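Local structure of FdhC (Acinetobacter nosocomialis, 5KTC) at residues 26-31 with 96-101; 65-70 with 77-82; 124-129 with 162-167. The protein probably transfers a 3-hydroxybutanoyl group from coenzyme A to the amino group of a dTDP-linked 3-amino-3,6-dideoxygalactose, as a sugar N-acyltransferase of the GNAT superfamily. All coordinates share one frame; numbering follows the deposited sequence.

Contact 1: 26-31 with 96-101; sequences TLRNND and SWILNE. With FUH ([[(2~{R},3~{S},5~{R})-5-[5-methyl-2,4-bis(oxidanylidene)pyrimidin-1-yl]-3-oxidanyl-oxolan-2-yl]methoxy-oxidanyl-phosphoryl] [(2~{R},3~{R},4~{S},5~{R},6~{R})-6-methyl-3,5-bis(oxidanyl)-4-[[(3~{R})-3-oxidanylbutanoyl]amino]oxan-2-yl] hydrogen phosphate), chain C.
L27, in the last turn of helix 21-28, lies on I98 of strand 91-99, the strand of the GNAT fold along which coenzyme A runs; the cofactor is hydrogen-bonded to W97 O and L99 N. The tight part is apolar. With CG anti to its backbone N (chi1 -175°), L27 slides past I98 in the opposite direction, its CG 3.8 Å from I98 CG2. R28 crosses I98 at about a right angle, placing CG 3.9 Å from I98 CD1. No hydrogen bond joins the two segments.

The looser side is at N100, which is partly exposed. There L27 CD1 reaches N100 CB at 3.8 Å, while the amide turns to H102, its OD1 accepting from that residue's backbone N.

At the ligand end the contact becomes polar. The R28 guanidinium carries C17 of the thymine ring of FUH 3.6 Å above one face, offset toward the rim, and its edge addresses the phosphate. R28 NH2 donates to FUH O7 at 2.9 Å, almost straight at 173°. S40 OG at NE and S38 O at NH2 hold the rotation of the group, and S38 also binds FUH through OG. Backbone N of S96 grips the sugar at O5. FUH O8 is held by two donors, one from each segment: R28 NH1 at 2.8 Å and S96 OG at a short 2.5 Å.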
# COMPACT_ATOMS: atom_id res chain seq x y z
N THR A 26 8.14 -4.66 -15.07
CA THR A 26 7.07 -4.48 -16.03
C THR A 26 6.02 -3.54 -15.56
O THR A 26 5.59 -2.71 -16.31
CB THR A 26 6.49 -5.84 -16.43
OG1 THR A 26 7.52 -6.58 -17.08
CG2 THR A 26 5.32 -5.67 -17.38
N LEU A 27 5.61 -3.67 -14.30
CA LEU A 27 4.58 -2.82 -13.74
C LEU A 27 5.02 -1.35 -13.75
O LEU A 27 4.29 -0.49 -14.23
CB LEU A 27 4.28 -3.25 -12.31
CG LEU A 27 3.16 -2.59 -11.54
CD1 LEU A 27 1.82 -2.98 -12.15
CD2 LEU A 27 3.28 -3.05 -10.05
N ARG A 28 6.23 -1.11 -13.21
CA ARG A 28 6.77 0.25 -13.00
C ARG A 28 7.12 0.97 -14.32
O ARG A 28 7.12 2.21 -14.36
CB ARG A 28 7.97 0.16 -12.10
CG ARG A 28 7.59 -0.11 -10.64
CD ARG A 28 8.83 -0.02 -9.75
NE ARG A 28 9.22 1.39 -9.60
CZ ARG A 28 8.82 2.22 -8.65
NH1 ARG A 28 8.00 1.84 -7.65
NH2 ARG A 28 9.21 3.51 -8.71
N ASN A 29 7.35 0.21 -15.40
CA ASN A 29 7.65 0.76 -16.71
C ASN A 29 6.44 0.78 -17.64
O ASN A 29 6.58 1.04 -18.85
CB ASN A 29 8.83 0.00 -17.31
CG ASN A 29 10.16 0.37 -16.64
OD1 ASN A 29 10.75 1.37 -16.98
ND2 ASN A 29 10.60 -0.41 -15.69
N ASN A 30 5.28 0.46 -17.09
CA ASN A 30 4.03 0.62 -17.76
C ASN A 30 3.70 2.11 -17.77
O ASN A 30 3.38 2.70 -16.71
CB ASN A 30 2.94 -0.20 -17.05
CG ASN A 30 1.63 -0.28 -17.82
OD1 ASN A 30 1.28 0.60 -18.59
ND2 ASN A 30 0.85 -1.29 -17.52
N ASP A 31 3.72 2.73 -18.95
CA ASP A 31 3.44 4.16 -19.06
C ASP A 31 2.01 4.50 -18.78
O ASP A 31 1.72 5.64 -18.62
CB ASP A 31 3.91 4.75 -20.43
CG ASP A 31 5.46 4.66 -20.60
OD1 ASP A 31 6.24 4.78 -19.60
OD2 ASP A 31 5.89 4.45 -21.76
N SER A 96 4.76 3.44 -3.02
CA SER A 96 4.99 2.51 -4.12
C SER A 96 3.72 1.74 -4.53
O SER A 96 3.75 0.51 -4.78
CB SER A 96 6.16 1.55 -3.85
OG SER A 96 7.35 2.19 -3.42
N TRP A 97 2.62 2.47 -4.59
CA TRP A 97 1.30 1.85 -4.55
C TRP A 97 0.81 1.84 -5.98
O TRP A 97 0.51 2.91 -6.57
CB TRP A 97 0.37 2.67 -3.73
CG TRP A 97 -0.98 2.06 -3.48
CD1 TRP A 97 -1.30 0.75 -3.33
CD2 TRP A 97 -2.19 2.81 -3.29
NE1 TRP A 97 -2.66 0.63 -3.06
CE2 TRP A 97 -3.21 1.88 -3.01
CE3 TRP A 97 -2.50 4.17 -3.34
CZ2 TRP A 97 -4.53 2.25 -2.82
CZ3 TRP A 97 -3.84 4.57 -3.14
CH2 TRP A 97 -4.82 3.59 -2.84
N ILE A 98 0.76 0.64 -6.55
CA ILE A 98 0.46 0.47 -7.96
C ILE A 98 -0.46 -0.73 -8.15
O ILE A 98 -0.23 -1.79 -7.57
CB ILE A 98 1.70 0.25 -8.84
CG1 ILE A 98 2.82 1.27 -8.54
CG2 ILE A 98 1.29 0.43 -10.29
CD1 ILE A 98 4.20 0.94 -9.03
N LEU A 99 -1.50 -0.54 -8.94
CA LEU A 99 -2.39 -1.66 -9.32
C LEU A 99 -2.56 -1.68 -10.86
O LEU A 99 -2.78 -0.62 -11.45
CB LEU A 99 -3.74 -1.47 -8.66
CG LEU A 99 -3.80 -1.75 -7.15
CD1 LEU A 99 -5.14 -1.32 -6.62
CD2 LEU A 99 -3.56 -3.21 -6.79
N ASN A 100 -2.48 -2.86 -11.48
CA ASN A 100 -2.53 -2.91 -12.96
C ASN A 100 -3.96 -3.20 -13.40
O ASN A 100 -4.86 -3.32 -12.56
CB ASN A 100 -1.55 -3.95 -13.53
CG ASN A 100 -1.85 -5.38 -13.12
OD1 ASN A 100 -2.96 -5.76 -12.79
ND2 ASN A 100 -0.79 -6.20 -13.11
N GLU A 101 -4.16 -3.33 -14.71
CA GLU A 101 -5.49 -3.65 -15.30
C GLU A 101 -6.22 -4.84 -14.76
O GLU A 101 -7.44 -4.86 -14.78
CB GLU A 101 -5.32 -3.92 -16.81
CG GLU A 101 -6.02 -2.93 -17.71
CD GLU A 101 -5.77 -3.25 -19.20
OE1 GLU A 101 -4.92 -4.14 -19.49
OE2 GLU A 101 -6.43 -2.62 -20.06
O1 FUH C . 2.57 5.75 -3.57
C1 FUH C . 2.62 6.81 -2.96
C2 FUH C . 1.70 7.15 -1.83
C3 FUH C . 0.40 6.39 -1.91
O2 FUH C . -0.60 7.12 -2.66
C4 FUH C . -0.18 6.20 -0.53
N1 FUH C . 3.59 7.77 -3.24
C5 FUH C . 4.75 7.43 -4.07
C6 FUH C . 5.03 8.52 -5.12
O3 FUH C . 5.19 9.69 -4.44
C7 FUH C . 6.33 8.32 -5.87
C8 FUH C . 6.77 9.54 -6.71
O4 FUH C . 7.40 8.04 -4.96
C9 FUH C . 5.97 7.25 -3.18
O5 FUH C . 5.85 6.10 -2.32
C10 FUH C . 7.16 6.98 -4.01
O6 FUH C . 6.93 5.76 -4.70
P1 FUH C . 8.08 5.00 -5.45
O7 FUH C . 8.34 5.55 -6.81
O8 FUH C . 7.56 3.57 -5.53
O9 FUH C . 9.36 4.83 -4.53
P2 FUH C . 10.59 5.80 -4.21
O10 FUH C . 10.72 5.87 -2.73
O11 FUH C . 10.29 7.13 -4.88
O12 FUH C . 11.74 4.96 -4.89
C11 FUH C . 13.09 5.13 -4.47
C12 FUH C . 13.99 4.81 -5.63
C13 FUH C . 13.55 5.47 -6.96
O13 FUH C . 14.68 5.83 -7.78
C14 FUH C . 12.83 4.36 -7.72
C15 FUH C . 13.56 3.14 -7.23
O14 FUH C . 14.00 3.40 -5.87
N2 FUH C . 12.77 1.90 -7.08
C16 FUH C . 11.76 1.81 -6.17
C17 FUH C . 11.07 0.61 -6.01
C18 FUH C . 9.95 0.46 -5.00
C19 FUH C . 11.44 -0.48 -6.86
O15 FUH C . 10.85 -1.63 -6.70
N3 FUH C . 12.43 -0.36 -7.75
C20 FUH C . 13.10 0.79 -7.81
O16 FUH C . 14.07 0.91 -8.71

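Contact 2: 65-70 with 77-82; sequences YFIIFR and IGTVRL. With FUH ([[(2~{R},3~{S},5~{R})-5-[5-methyl-2,4-bis(oxidanylidene)pyrimidin-1-yl]-3-oxidanyl-oxolan-2-yl]methoxy-oxidanyl-phosphoryl] [(2~{R},3~{R},4~{S},5~{R},6~{R})-6-methyl-3,5-bis(oxidanyl)-4-[[(3~{R})-3-oxidanylbutanoyl]amino]oxan-2-yl] hydrogen phosphate), chain C.
Y65 and R81 face each other as a non-hydrogen-bonded antiparallel pair. The tyrosine CB lies 4.1 Å from R81 CG. CG is anti to the backbone N (chi1 -170°), which sets the start of the ring beneath the arginine chain: R81 CD sits over one face, 4.0 Å from the centroid of the Y65 ring, in a CH-pi contact. Along the rim, CD1 meets V80 O in the ring plane at 3.5 Å, and CE1 approaches T79 CB. CE2 and CZ come up to O15 of the FUH thymine, to which the terminal OH donates a 2.6 Å hydrogen bond. That same OH accepts from a water that also donates to T79 OG1, itself hydrogen-bonded to S96 O.

The strands form a beta hairpin within the GNAT sheet. Toward the turn it contains a classic beta bulge, in which I77 and G78 both face I68: I68 O takes I77 N at 2.8 Å and, less straight, G78 N at 3.2 Å. G78 has backbone angles at which a CB would press on I77 O.

Within the bulge I68 CG2 packs on I77 CG1; I68 points to the same face as F66 and V80. The R81 guanidinium is turned 66° from the tyrosine ring. E63 pairs with its NH1, S96 OG bonds to NE, and NH2 donates to FUH O10 at 2.9 Å.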
# COMPACT_ATOMS: atom_id res chain seq x y z
N TYR A 65 7.83 -4.56 1.89
CA TYR A 65 7.42 -4.34 0.50
C TYR A 65 6.66 -5.57 0.05
O TYR A 65 7.15 -6.67 0.28
CB TYR A 65 8.67 -4.21 -0.34
CG TYR A 65 8.58 -3.77 -1.75
CD1 TYR A 65 7.44 -3.21 -2.30
CD2 TYR A 65 9.70 -3.86 -2.56
CE1 TYR A 65 7.43 -2.76 -3.62
CE2 TYR A 65 9.70 -3.42 -3.88
CZ TYR A 65 8.56 -2.86 -4.41
OH TYR A 65 8.53 -2.41 -5.76
N PHE A 66 5.47 -5.38 -0.51
CA PHE A 66 4.53 -6.45 -0.83
C PHE A 66 4.10 -6.46 -2.29
O PHE A 66 3.94 -5.42 -2.91
CB PHE A 66 3.25 -6.34 0.02
CG PHE A 66 3.50 -6.37 1.51
CD1 PHE A 66 3.82 -5.23 2.18
CD2 PHE A 66 3.35 -7.53 2.22
CE1 PHE A 66 4.07 -5.21 3.53
CE2 PHE A 66 3.60 -7.57 3.58
CZ PHE A 66 3.95 -6.40 4.26
N ILE A 67 3.92 -7.67 -2.81
CA ILE A 67 3.15 -7.88 -4.02
C ILE A 67 1.67 -8.02 -3.58
O ILE A 67 1.42 -8.67 -2.57
CB ILE A 67 3.55 -9.15 -4.78
CG1 ILE A 67 5.04 -9.16 -5.06
CG2 ILE A 67 2.72 -9.30 -6.03
CD1 ILE A 67 5.55 -8.01 -5.92
N ILE A 68 0.80 -7.37 -4.34
CA ILE A 68 -0.63 -7.45 -4.17
C ILE A 68 -1.11 -8.51 -5.17
O ILE A 68 -0.77 -8.42 -6.36
CB ILE A 68 -1.33 -6.13 -4.44
CG1 ILE A 68 -0.77 -4.97 -3.58
CG2 ILE A 68 -2.83 -6.32 -4.20
CD1 ILE A 68 -1.32 -3.60 -3.98
N PHE A 69 -1.93 -9.45 -4.70
CA PHE A 69 -2.44 -10.57 -5.51
C PHE A 69 -3.95 -10.53 -5.53
O PHE A 69 -4.53 -10.12 -4.55
CB PHE A 69 -2.03 -11.93 -4.94
CG PHE A 69 -0.65 -12.35 -5.30
CD1 PHE A 69 0.46 -11.97 -4.49
CD2 PHE A 69 -0.44 -13.12 -6.46
CE1 PHE A 69 1.75 -12.36 -4.86
CE2 PHE A 69 0.84 -13.49 -6.81
CZ PHE A 69 1.93 -13.11 -6.01
N ARG A 70 -4.56 -10.95 -6.64
CA ARG A 70 -5.98 -11.27 -6.63
C ARG A 70 -6.21 -12.73 -6.18
O ARG A 70 -5.54 -13.68 -6.63
CB ARG A 70 -6.71 -10.83 -7.87
CG ARG A 70 -6.43 -11.55 -9.12
CD ARG A 70 -7.15 -10.90 -10.26
NE ARG A 70 -8.57 -11.27 -10.21
CZ ARG A 70 -9.55 -10.62 -10.82
NH1 ARG A 70 -9.31 -9.48 -11.46
NH2 ARG A 70 -10.80 -11.08 -10.72
N ILE A 77 -1.28 -8.40 -9.11
CA ILE A 77 -1.96 -7.21 -9.63
C ILE A 77 -1.32 -5.89 -9.17
O ILE A 77 -1.74 -4.86 -9.59
CB ILE A 77 -3.44 -7.21 -9.26
CG1 ILE A 77 -3.64 -7.32 -7.71
CG2 ILE A 77 -4.18 -8.41 -9.92
CD1 ILE A 77 -5.07 -7.00 -7.31
N GLY A 78 -0.27 -5.94 -8.34
CA GLY A 78 0.41 -4.70 -7.99
C GLY A 78 1.40 -4.77 -6.85
O GLY A 78 1.86 -5.85 -6.48
N THR A 79 1.74 -3.57 -6.33
CA THR A 79 2.72 -3.44 -5.31
C THR A 79 2.28 -2.48 -4.25
O THR A 79 1.45 -1.58 -4.49
CB THR A 79 4.08 -2.94 -5.84
OG1 THR A 79 3.94 -1.65 -6.46
CG2 THR A 79 4.60 -3.93 -6.79
N VAL A 80 2.87 -2.62 -3.06
CA VAL A 80 2.73 -1.56 -2.06
C VAL A 80 3.81 -1.69 -1.05
O VAL A 80 4.32 -2.81 -0.83
CB VAL A 80 1.30 -1.54 -1.41
CG1 VAL A 80 1.11 -2.75 -0.49
CG2 VAL A 80 1.04 -0.22 -0.69
N ARG A 81 4.18 -0.58 -0.44
CA ARG A 81 5.38 -0.57 0.48
C ARG A 81 5.19 0.30 1.69
O ARG A 81 4.65 1.39 1.58
CB ARG A 81 6.58 -0.08 -0.30
CG ARG A 81 7.96 -0.26 0.31
CD ARG A 81 9.08 -0.12 -0.74
NE ARG A 81 9.09 1.21 -1.32
CZ ARG A 81 9.97 2.22 -1.19
NH1 ARG A 81 11.12 2.15 -0.54
NH2 ARG A 81 9.66 3.35 -1.81
N LEU A 82 5.70 -0.18 2.84
CA LEU A 82 5.88 0.56 4.05
C LEU A 82 7.35 0.78 4.29
O LEU A 82 8.15 -0.13 4.19
CB LEU A 82 5.36 -0.18 5.28
CG LEU A 82 3.84 -0.30 5.33
CD1 LEU A 82 3.32 -1.24 4.25
CD2 LEU A 82 3.50 -0.79 6.69
O1 FUH C . 2.57 5.75 -3.57
C1 FUH C . 2.62 6.81 -2.96
C2 FUH C . 1.70 7.15 -1.83
C3 FUH C . 0.40 6.39 -1.91
O2 FUH C . -0.60 7.12 -2.66
C4 FUH C . -0.18 6.20 -0.53
N1 FUH C . 3.59 7.77 -3.24
C5 FUH C . 4.75 7.43 -4.07
C6 FUH C . 5.03 8.52 -5.12
O3 FUH C . 5.19 9.69 -4.44
C7 FUH C . 6.33 8.32 -5.87
C8 FUH C . 6.77 9.54 -6.71
O4 FUH C . 7.40 8.04 -4.96
C9 FUH C . 5.97 7.25 -3.18
O5 FUH C . 5.85 6.10 -2.32
C10 FUH C . 7.16 6.98 -4.01
O6 FUH C . 6.93 5.76 -4.70
P1 FUH C . 8.08 5.00 -5.45
O7 FUH C . 8.34 5.55 -6.81
O8 FUH C . 7.56 3.57 -5.53
O9 FUH C . 9.36 4.83 -4.53
P2 FUH C . 10.59 5.80 -4.21
O10 FUH C . 10.72 5.87 -2.73
O11 FUH C . 10.29 7.13 -4.88
O12 FUH C . 11.74 4.96 -4.89
C11 FUH C . 13.09 5.13 -4.47
C12 FUH C . 13.99 4.81 -5.63
C13 FUH C . 13.55 5.47 -6.96
O13 FUH C . 14.68 5.83 -7.78
C14 FUH C . 12.83 4.36 -7.72
C15 FUH C . 13.56 3.14 -7.23
O14 FUH C . 14.00 3.40 -5.87
N2 FUH C . 12.77 1.90 -7.08
C16 FUH C . 11.76 1.81 -6.17
C17 FUH C . 11.07 0.61 -6.01
C18 FUH C . 9.95 0.46 -5.00
C19 FUH C . 11.44 -0.48 -6.86
O15 FUH C . 10.85 -1.63 -6.70
N3 FUH C . 12.43 -0.36 -7.75
C20 FUH C . 13.10 0.79 -7.81
O16 FUH C . 14.07 0.91 -8.71
O HOH W 1 6.63 -0.79 -7.20

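Contact 3: 124-129 with 162-167; sequences GFEQSH and FPKSKY
The F162 ring extends from a residue paired with S128 on the neighbouring strand, and Y167 CA lies at its edge, in the ring plane. Y116 of helix 107-122 stacks against F162. The Y167 ring in turn has K164 O at its edge. On the other segment, the H129 imidazole has Q127 CD and OE1 at its edge, in the ring plane: H129 NE2 donates to Q127 OE1 at 2.7 Å, a nearly straight bond of 166° that ties the two side chains together. F125 turns its ring away from the contact, among F85, F92 and K90, the last in a cation-pi contact.

S128 and F162 make an antiparallel hydrogen-bonded pair, S128 N to F162 O at 3.0 Å and F162 N to S128 O at 2.9 Å. Their CB atoms approach to 4.2 Å on the face toward helix 107-122. The two strands belong to the C-terminal half of the GNAT sheet, where strand 157-163 is inserted between 127-133 and 149-153, the strand order usual for this fold.

At P163 the second strand ends and a helix begins; P163 is its N-cap, and its O accepts from K166 N in the first turn. The first helical residue still bonds across: K164 N donates to E126 O at 3.3 Å, and K164 CB touches the same oxygen. With CG anti to the backbone N (chi1 -179°) and the chain extended beyond it, K164 reaches out until CD lies 3.6 Å from F125 O, a buried carbonyl oxygen with no polar partner. The E126 side chain, bent at chi2, crosses K164 obliquely, with OE1 3.7 Å from K164 CD, and at the exposed end E126 OE1 and K164 NZ form only a long salt bridge of 3.8 Å.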
# COMPACT_ATOMS: atom_id res chain seq x y z
N GLY A 124 2.67 -1.74 15.26
CA GLY A 124 2.64 -0.80 16.37
C GLY A 124 3.00 0.66 16.13
O GLY A 124 3.41 1.34 17.04
N PHE A 125 2.83 1.18 14.91
CA PHE A 125 3.07 2.64 14.69
C PHE A 125 1.90 3.44 15.20
O PHE A 125 0.81 2.90 15.40
CB PHE A 125 3.30 2.94 13.20
CG PHE A 125 4.62 2.46 12.71
CD1 PHE A 125 5.73 3.24 12.84
CD2 PHE A 125 4.74 1.26 12.12
CE1 PHE A 125 6.97 2.80 12.41
CE2 PHE A 125 5.96 0.81 11.64
CZ PHE A 125 7.07 1.59 11.78
N GLU A 126 2.11 4.74 15.33
CA GLU A 126 1.06 5.68 15.70
C GLU A 126 0.53 6.56 14.59
O GLU A 126 -0.62 6.99 14.66
CB GLU A 126 1.53 6.57 16.85
CG GLU A 126 1.58 5.86 18.22
CD GLU A 126 0.23 5.27 18.67
OE1 GLU A 126 0.18 4.03 18.92
OE2 GLU A 126 -0.77 6.04 18.78
N GLN A 127 1.37 6.86 13.60
CA GLN A 127 1.01 7.76 12.49
C GLN A 127 1.54 7.23 11.17
O GLN A 127 2.59 6.62 11.16
CB GLN A 127 1.76 9.09 12.63
CG GLN A 127 1.37 10.07 13.68
CD GLN A 127 1.61 11.52 13.17
OE1 GLN A 127 2.65 11.87 12.48
NE2 GLN A 127 0.63 12.36 13.46
N SER A 128 0.87 7.60 10.06
CA SER A 128 1.35 7.21 8.75
C SER A 128 1.56 8.51 8.00
O SER A 128 0.78 9.40 8.17
CB SER A 128 0.35 6.35 8.02
OG SER A 128 1.00 5.88 6.87
N HIS A 129 2.65 8.61 7.26
CA HIS A 129 2.91 9.77 6.39
C HIS A 129 2.99 9.28 4.95
O HIS A 129 3.52 8.24 4.69
CB HIS A 129 4.24 10.43 6.74
CG HIS A 129 4.33 10.94 8.15
ND1 HIS A 129 5.50 11.46 8.64
CD2 HIS A 129 3.43 10.98 9.18
CE1 HIS A 129 5.30 11.85 9.90
NE2 HIS A 129 4.07 11.56 10.25
N PHE A 162 -2.04 10.09 8.20
CA PHE A 162 -3.24 9.25 8.45
C PHE A 162 -3.08 8.74 9.89
O PHE A 162 -2.10 8.12 10.22
CB PHE A 162 -3.37 8.16 7.38
CG PHE A 162 -4.67 7.43 7.44
CD1 PHE A 162 -4.87 6.42 8.35
CD2 PHE A 162 -5.72 7.79 6.61
CE1 PHE A 162 -6.09 5.80 8.49
CE2 PHE A 162 -6.95 7.17 6.76
CZ PHE A 162 -7.12 6.16 7.68
N PRO A 163 -3.96 9.15 10.79
CA PRO A 163 -3.74 8.80 12.20
C PRO A 163 -4.30 7.41 12.52
O PRO A 163 -5.29 7.00 11.91
CB PRO A 163 -4.56 9.86 12.95
CG PRO A 163 -5.65 10.15 12.04
CD PRO A 163 -5.07 10.07 10.63
N LYS A 164 -3.67 6.74 13.49
CA LYS A 164 -4.10 5.41 13.98
C LYS A 164 -5.58 5.45 14.40
O LYS A 164 -6.29 4.53 14.18
CB LYS A 164 -3.21 4.96 15.15
CG LYS A 164 -3.57 3.61 15.72
CD LYS A 164 -2.58 3.06 16.73
CE LYS A 164 -2.88 1.59 16.96
NZ LYS A 164 -2.11 1.09 18.14
N SER A 165 -5.99 6.54 15.01
CA SER A 165 -7.38 6.78 15.41
C SER A 165 -8.39 6.67 14.26
O SER A 165 -9.49 6.13 14.42
CB SER A 165 -7.52 8.13 16.11
OG SER A 165 -7.40 9.19 15.20
N LYS A 166 -8.01 7.13 13.07
CA LYS A 166 -8.89 7.03 11.96
C LYS A 166 -8.96 5.61 11.44
O LYS A 166 -10.04 5.16 10.93
CB LYS A 166 -8.47 7.96 10.84
CG LYS A 166 -9.37 7.92 9.61
CD LYS A 166 -10.82 8.35 9.86
CE LYS A 166 -10.91 9.83 10.22
NZ LYS A 166 -12.32 10.18 10.60
N TYR A 167 -7.82 4.92 11.46
CA TYR A 167 -7.79 3.51 11.05
C TYR A 167 -8.74 2.68 11.93
O TYR A 167 -9.44 1.79 11.41
CB TYR A 167 -6.37 2.93 11.11
CG TYR A 167 -6.26 1.46 11.47
CD1 TYR A 167 -6.44 0.46 10.53
CD2 TYR A 167 -5.92 1.10 12.75
CE1 TYR A 167 -6.31 -0.89 10.88
CE2 TYR A 167 -5.81 -0.19 13.12
CZ TYR A 167 -6.01 -1.20 12.20
OH TYR A 167 -5.89 -2.48 12.71

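How the contacts relate
Contacts 1 and 2 are immediate neighbours, their centres 10 Å apart, because strands 75-86 and 91-99 are consecutive in the chain and adjacent in the sheet. S96 O lies 2.7 Å from T79 OG1, a probable hydrogen bond, and L99 CD2 packs on I68 CD1 at 3.6 Å. Both reach FUH, contact 1 through the sugar, the sugar-side phosphate and thymine C17, contact 2 through thymine O15 and the other phosphate. Contact 3 lies across the chain's centre from contact 1, about 26 Å away between centres, and touches neither of the others. It shares their sheet through strand 127-133, beside strand 91-99, and its S128 side chain comes within about 7 Å of FUH.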